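Local coordinates for uridylate kinase (Archaeoglobus fulgidus, PDB 2IJ9), which probably catalyses the reversible transfer of a phosphate from ATP to UMP, giving UDP and ADP for pyrimidine nucleotide synthesis, at residues 37-45 and 69-77. The protein carries 1 engineered substitution. Numbering follows the deposited sequence.
Sequences VVVGGGKLA and ATRLNAMLL. With SO4 (sulfate ion), chain D.
With chi1 at -38°, Val39 sets CG2 between its own backbone N and carbonyl carbon and lowers that methyl onto helix 69-77, next to the CB of Ala74; its other methyl, CG1, is left for Leu77. This is the strand-turn-helix element of the amino acid kinase fold: strand 37-39 ends in a glycine-rich turn that leads into the helix carrying Leu44 and Ala45, and helix 69-77 packs against all three, its axis turned 128° from that of the strand. Along the strand, CG of Leu77 lies anti to its backbone N (chi1 175°) and sends the branch toward the strand, where CD2 lies 3.7 Å from CG1 of Val39 and 3.8 Å from CG1 of Val37. The Val39 and Leu77 side chains run past each other in opposite directions. Val106, on the neighbouring strand 104-107, touches Val37, Val39 and Ala74.

Along the turn, Thr70 presents its methyl to the main chain, CG2 resting 3.4 Å from Gly41 N and also lying beside the carbonyl carbon of Gly40. Its hydroxyl is occupied by Ile67 O and Gly109 N. Beyond the turn, Leu44 sets its CG 3.9 Å from the CB of Ala69, and the methyls of Ala45 and Ala69 meet at 3.8 Å. Tyr48 of a neighbouring subunit packs on Leu44, bringing the oligomer interface up to this edge.

Gly41 and Gly42 are predicted to bind UMP and ATP respectively, and the sulfate, probably from the crystallisation liquor, is consistent with an anion site at this turn. Two consecutive backbone amides hold it: Gly42 N reaches O4 at 3.3 Å, while Gly41 N points at O2 across 2.6 Å.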
ATOM      1  N   VAL B  37     -12.608 -20.333  -5.443  1.00 66.53           N
ATOM      2  CA  VAL B  37     -12.433 -18.904  -5.202  1.00 63.72           C
ATOM      3  C   VAL B  37     -11.729 -18.219  -6.369  1.00 64.12           C
ATOM      4  O   VAL B  37     -10.652 -18.640  -6.791  1.00 62.18           O
ATOM      5  CB  VAL B  37     -11.609 -18.646  -3.945  1.00 57.94           C
ATOM      6  CG1 VAL B  37     -11.513 -17.156  -3.712  1.00 80.90           C
ATOM      7  CG2 VAL B  37     -12.234 -19.319  -2.733  1.00 73.33           C
ATOM      8  N   VAL B  38     -12.341 -17.163  -6.885  1.00 58.50           N
ATOM      9  CA  VAL B  38     -11.711 -16.341  -7.911  1.00 62.61           C
ATOM     10  C   VAL B  38     -11.369 -14.925  -7.393  1.00 72.27           C
ATOM     11  O   VAL B  38     -12.245 -14.068  -7.238  1.00 82.48           O
ATOM     12  CB  VAL B  38     -12.610 -16.214  -9.146  1.00 60.69           C
ATOM     13  CG1 VAL B  38     -11.892 -15.437 -10.268  1.00 61.86           C
ATOM     14  CG2 VAL B  38     -13.054 -17.587  -9.610  1.00 55.23           C
ATOM     15  N   VAL B  39     -10.091 -14.680  -7.145  1.00 61.26           N
ATOM     16  CA  VAL B  39      -9.654 -13.379  -6.678  1.00 58.85           C
ATOM     17  C   VAL B  39      -9.358 -12.427  -7.850  1.00 64.90           C
ATOM     18  O   VAL B  39      -9.039 -12.849  -8.956  1.00 83.35           O
ATOM     19  CB  VAL B  39      -8.410 -13.498  -5.786  1.00 67.79           C
ATOM     20  CG1 VAL B  39      -8.489 -14.749  -4.887  1.00 51.59           C
ATOM     21  CG2 VAL B  39      -7.177 -13.544  -6.635  1.00 75.50           C
ATOM     22  N   GLY B  40      -9.474 -11.132  -7.598  1.00 66.98           N
ATOM     23  CA  GLY B  40      -9.213 -10.132  -8.612  1.00 55.11           C
ATOM     24  C   GLY B  40      -7.940  -9.361  -8.328  1.00 70.28           C
ATOM     25  O   GLY B  40      -7.268  -9.593  -7.318  1.00 69.82           O
ATOM     26  N   GLY B  41      -7.607  -8.430  -9.216  1.00 75.05           N
ATOM     27  CA  GLY B  41      -6.325  -7.733  -9.145  1.00 83.66           C
ATOM     28  C   GLY B  41      -6.142  -6.698  -8.045  1.00 82.72           C
ATOM     29  O   GLY B  41      -5.008  -6.455  -7.605  1.00 82.37           O
ATOM     30  N   GLY B  42      -7.248  -6.077  -7.627  1.00 80.47           N
ATOM     31  CA  GLY B  42      -7.243  -5.074  -6.566  1.00 69.31           C
ATOM     32  C   GLY B  42      -6.350  -3.885  -6.876  1.00 78.84           C
ATOM     33  O   GLY B  42      -6.186  -3.480  -8.043  1.00 69.28           O
ATOM     34  N   LYS B  43      -5.758  -3.339  -5.817  1.00 71.20           N
ATOM     35  CA  LYS B  43      -4.847  -2.204  -5.928  1.00 88.72           C
ATOM     36  C   LYS B  43      -3.730  -2.623  -6.875  1.00 81.71           C
ATOM     37  O   LYS B  43      -3.494  -1.995  -7.913  1.00 69.61           O
ATOM     38  CB  LYS B  43      -4.279  -1.842  -4.541  1.00 68.63           C
ATOM     39  CG  LYS B  43      -3.690  -0.434  -4.424  1.00114.37           C
ATOM     40  CD  LYS B  43      -3.067  -0.164  -3.041  1.00117.49           C
ATOM     41  CE  LYS B  43      -4.107   0.212  -1.975  1.00127.06           C
ATOM     42  NZ  LYS B  43      -3.506   0.935  -0.800  1.00 85.62           N
ATOM     43  N   LEU B  44      -3.107  -3.740  -6.517  1.00 82.53           N
ATOM     44  CA  LEU B  44      -1.998  -4.331  -7.243  1.00 73.32           C
ATOM     45  C   LEU B  44      -2.145  -4.280  -8.766  1.00 77.02           C
ATOM     46  O   LEU B  44      -1.299  -3.708  -9.457  1.00 72.61           O
ATOM     47  CB  LEU B  44      -1.816  -5.776  -6.789  1.00 76.55           C
ATOM     48  CG  LEU B  44      -0.550  -6.444  -7.312  1.00 76.92           C
ATOM     49  CD1 LEU B  44       0.632  -5.631  -6.871  1.00 52.22           C
ATOM     50  CD2 LEU B  44      -0.442  -7.869  -6.815  1.00 69.86           C
ATOM     51  N   ALA B  45      -3.212  -4.876  -9.290  1.00 65.72           N
ATOM     52  CA  ALA B  45      -3.418  -4.852 -10.723  1.00 54.51           C
ATOM     53  C   ALA B  45      -3.605  -3.428 -11.211  1.00 70.07           C
ATOM     54  O   ALA B  45      -2.912  -3.011 -12.148  1.00 66.13           O
ATOM     55  CB  ALA B  45      -4.582  -5.704 -11.115  1.00 57.90           C
ATOM     56  N   ALA B  69      -0.973 -10.299 -11.508  1.00 62.90           N
ATOM     57  CA  ALA B  69      -1.413  -9.704 -10.254  1.00 60.37           C
ATOM     58  C   ALA B  69      -2.517 -10.504  -9.552  1.00 58.62           C
ATOM     59  O   ALA B  69      -2.402 -10.821  -8.358  1.00 51.62           O
ATOM     60  CB  ALA B  69      -1.869  -8.284 -10.510  1.00 49.73           C
ATOM     61  N   THR B  70      -3.575 -10.838 -10.291  1.00 45.24           N
ATOM     62  CA  THR B  70      -4.641 -11.618  -9.702  1.00 58.54           C
ATOM     63  C   THR B  70      -4.032 -12.875  -9.084  1.00 58.31           C
ATOM     64  O   THR B  70      -4.298 -13.180  -7.931  1.00 47.71           O
ATOM     65  CB  THR B  70      -5.761 -11.970 -10.716  1.00 41.05           C
ATOM     66  OG1 THR B  70      -5.227 -12.793 -11.765  1.00 64.32           O
ATOM     67  CG2 THR B  70      -6.333 -10.727 -11.335  1.00 63.36           C
ATOM     68  N   ARG B  71      -3.176 -13.558  -9.843  1.00 58.10           N
ATOM     69  CA  ARG B  71      -2.582 -14.824  -9.416  1.00 62.65           C
ATOM     70  C   ARG B  71      -1.794 -14.655  -8.120  1.00 61.03           C
ATOM     71  O   ARG B  71      -1.811 -15.528  -7.259  1.00 55.03           O
ATOM     72  CB  ARG B  71      -1.654 -15.380 -10.498  1.00 73.74           C
ATOM     73  CG  ARG B  71      -2.254 -15.492 -11.883  1.00 52.22           C
ATOM     74  CD  ARG B  71      -2.767 -16.874 -12.154  1.00 60.27           C
ATOM     75  NE  ARG B  71      -3.398 -16.951 -13.465  1.00 79.56           N
ATOM     76  CZ  ARG B  71      -2.728 -17.092 -14.601  1.00 69.07           C
ATOM     77  NH1 ARG B  71      -1.405 -17.171 -14.578  1.00 81.34           N
ATOM     78  NH2 ARG B  71      -3.381 -17.158 -15.753  1.00 72.52           N
ATOM     79  N   LEU B  72      -1.119 -13.516  -7.995  1.00 44.98           N
ATOM     80  CA  LEU B  72      -0.345 -13.172  -6.808  1.00 53.96           C
ATOM     81  C   LEU B  72      -1.237 -12.973  -5.576  1.00 60.62           C
ATOM     82  O   LEU B  72      -0.973 -13.530  -4.512  1.00 63.19           O
ATOM     83  CB  LEU B  72       0.488 -11.915  -7.069  1.00 35.68           C
ATOM     84  CG  LEU B  72       1.572 -11.594  -6.045  1.00 59.02           C
ATOM     85  CD1 LEU B  72       2.228 -12.835  -5.422  1.00 72.52           C
ATOM     86  CD2 LEU B  72       2.600 -10.743  -6.720  1.00 81.18           C
ATOM     87  N   ASN B  73      -2.292 -12.180  -5.733  1.00 51.78           N
ATOM     88  CA  ASN B  73      -3.291 -12.071  -4.701  1.00 55.74           C
ATOM     89  C   ASN B  73      -3.806 -13.441  -4.310  1.00 55.25           C
ATOM     90  O   ASN B  73      -3.969 -13.746  -3.126  1.00 63.88           O
ATOM     91  CB  ASN B  73      -4.436 -11.204  -5.190  1.00 59.44           C
ATOM     92  CG  ASN B  73      -4.020  -9.785  -5.378  1.00 62.63           C
ATOM     93  OD1 ASN B  73      -4.441  -9.118  -6.319  1.00 77.82           O
ATOM     94  ND2 ASN B  73      -3.167  -9.306  -4.483  1.00 66.03           N
ATOM     95  N   ALA B  74      -4.035 -14.273  -5.315  1.00 57.58           N
ATOM     96  CA  ALA B  74      -4.587 -15.589  -5.088  1.00 66.31           C
ATOM     97  C   ALA B  74      -3.645 -16.427  -4.230  1.00 82.80           C
ATOM     98  O   ALA B  74      -4.088 -17.117  -3.302  1.00 68.45           O
ATOM     99  CB  ALA B  74      -4.843 -16.253  -6.389  1.00 51.31           C
ATOM    100  N   MET B  75      -2.347 -16.340  -4.534  1.00 74.36           N
ATOM    101  CA  MET B  75      -1.337 -17.042  -3.767  1.00 67.28           C
ATOM    102  C   MET B  75      -1.418 -16.599  -2.317  1.00 69.40           C
ATOM    103  O   MET B  75      -1.393 -17.415  -1.408  1.00 74.18           O
ATOM    104  CB  MET B  75       0.052 -16.757  -4.318  1.00 67.86           C
ATOM    105  CG  MET B  75       0.331 -17.322  -5.705  1.00 52.27           C
ATOM    106  SD  MET B  75       2.071 -17.138  -6.154  1.00 63.40           S
ATOM    107  CE  MET B  75       2.683 -18.587  -5.290  1.00 86.74           C
ATOM    108  N   LEU B  76      -1.566 -15.300  -2.120  1.00 64.80           N
ATOM    109  CA  LEU B  76      -1.606 -14.735  -0.795  1.00 62.74           C
ATOM    110  C   LEU B  76      -2.743 -15.369  -0.024  1.00 67.21           C
ATOM    111  O   LEU B  76      -2.557 -15.848   1.091  1.00 71.61           O
ATOM    112  CB  LEU B  76      -1.790 -13.220  -0.884  1.00 55.48           C
ATOM    113  CG  LEU B  76      -1.312 -12.434   0.335  1.00 82.87           C
ATOM    114  CD1 LEU B  76       0.179 -12.667   0.615  1.00 89.84           C
ATOM    115  CD2 LEU B  76      -1.627 -10.954   0.163  1.00 81.53           C
ATOM    116  N   LEU B  77      -3.916 -15.398  -0.639  1.00 63.38           N
ATOM    117  CA  LEU B  77      -5.084 -15.992  -0.005  1.00 66.07           C
ATOM    118  C   LEU B  77      -4.874 -17.476   0.347  1.00 70.19           C
ATOM    119  O   LEU B  77      -5.302 -17.936   1.390  1.00 60.97           O
ATOM    120  CB  LEU B  77      -6.310 -15.806  -0.903  1.00 34.58           C
ATOM    121  CG  LEU B  77      -7.606 -16.462  -0.443  1.00 59.20           C
ATOM    122  CD1 LEU B  77      -7.986 -16.121   1.028  1.00 55.78           C
ATOM    123  CD2 LEU B  77      -8.712 -16.054  -1.398  1.00 43.93           C
TER
HETATM  124  S   SO4 D 302     -10.601  -6.771 -10.031  1.00161.46           S
HETATM  125  O1  SO4 D 302     -11.250  -7.620  -9.044  1.00127.74           O
HETATM  126  O2  SO4 D 302      -9.557  -7.515 -10.730  1.00157.39           O
HETATM  127  O3  SO4 D 302     -11.611  -6.340 -11.000  1.00151.56           O
HETATM  128  O4  SO4 D 302      -9.983  -5.624  -9.370  1.00146.09           O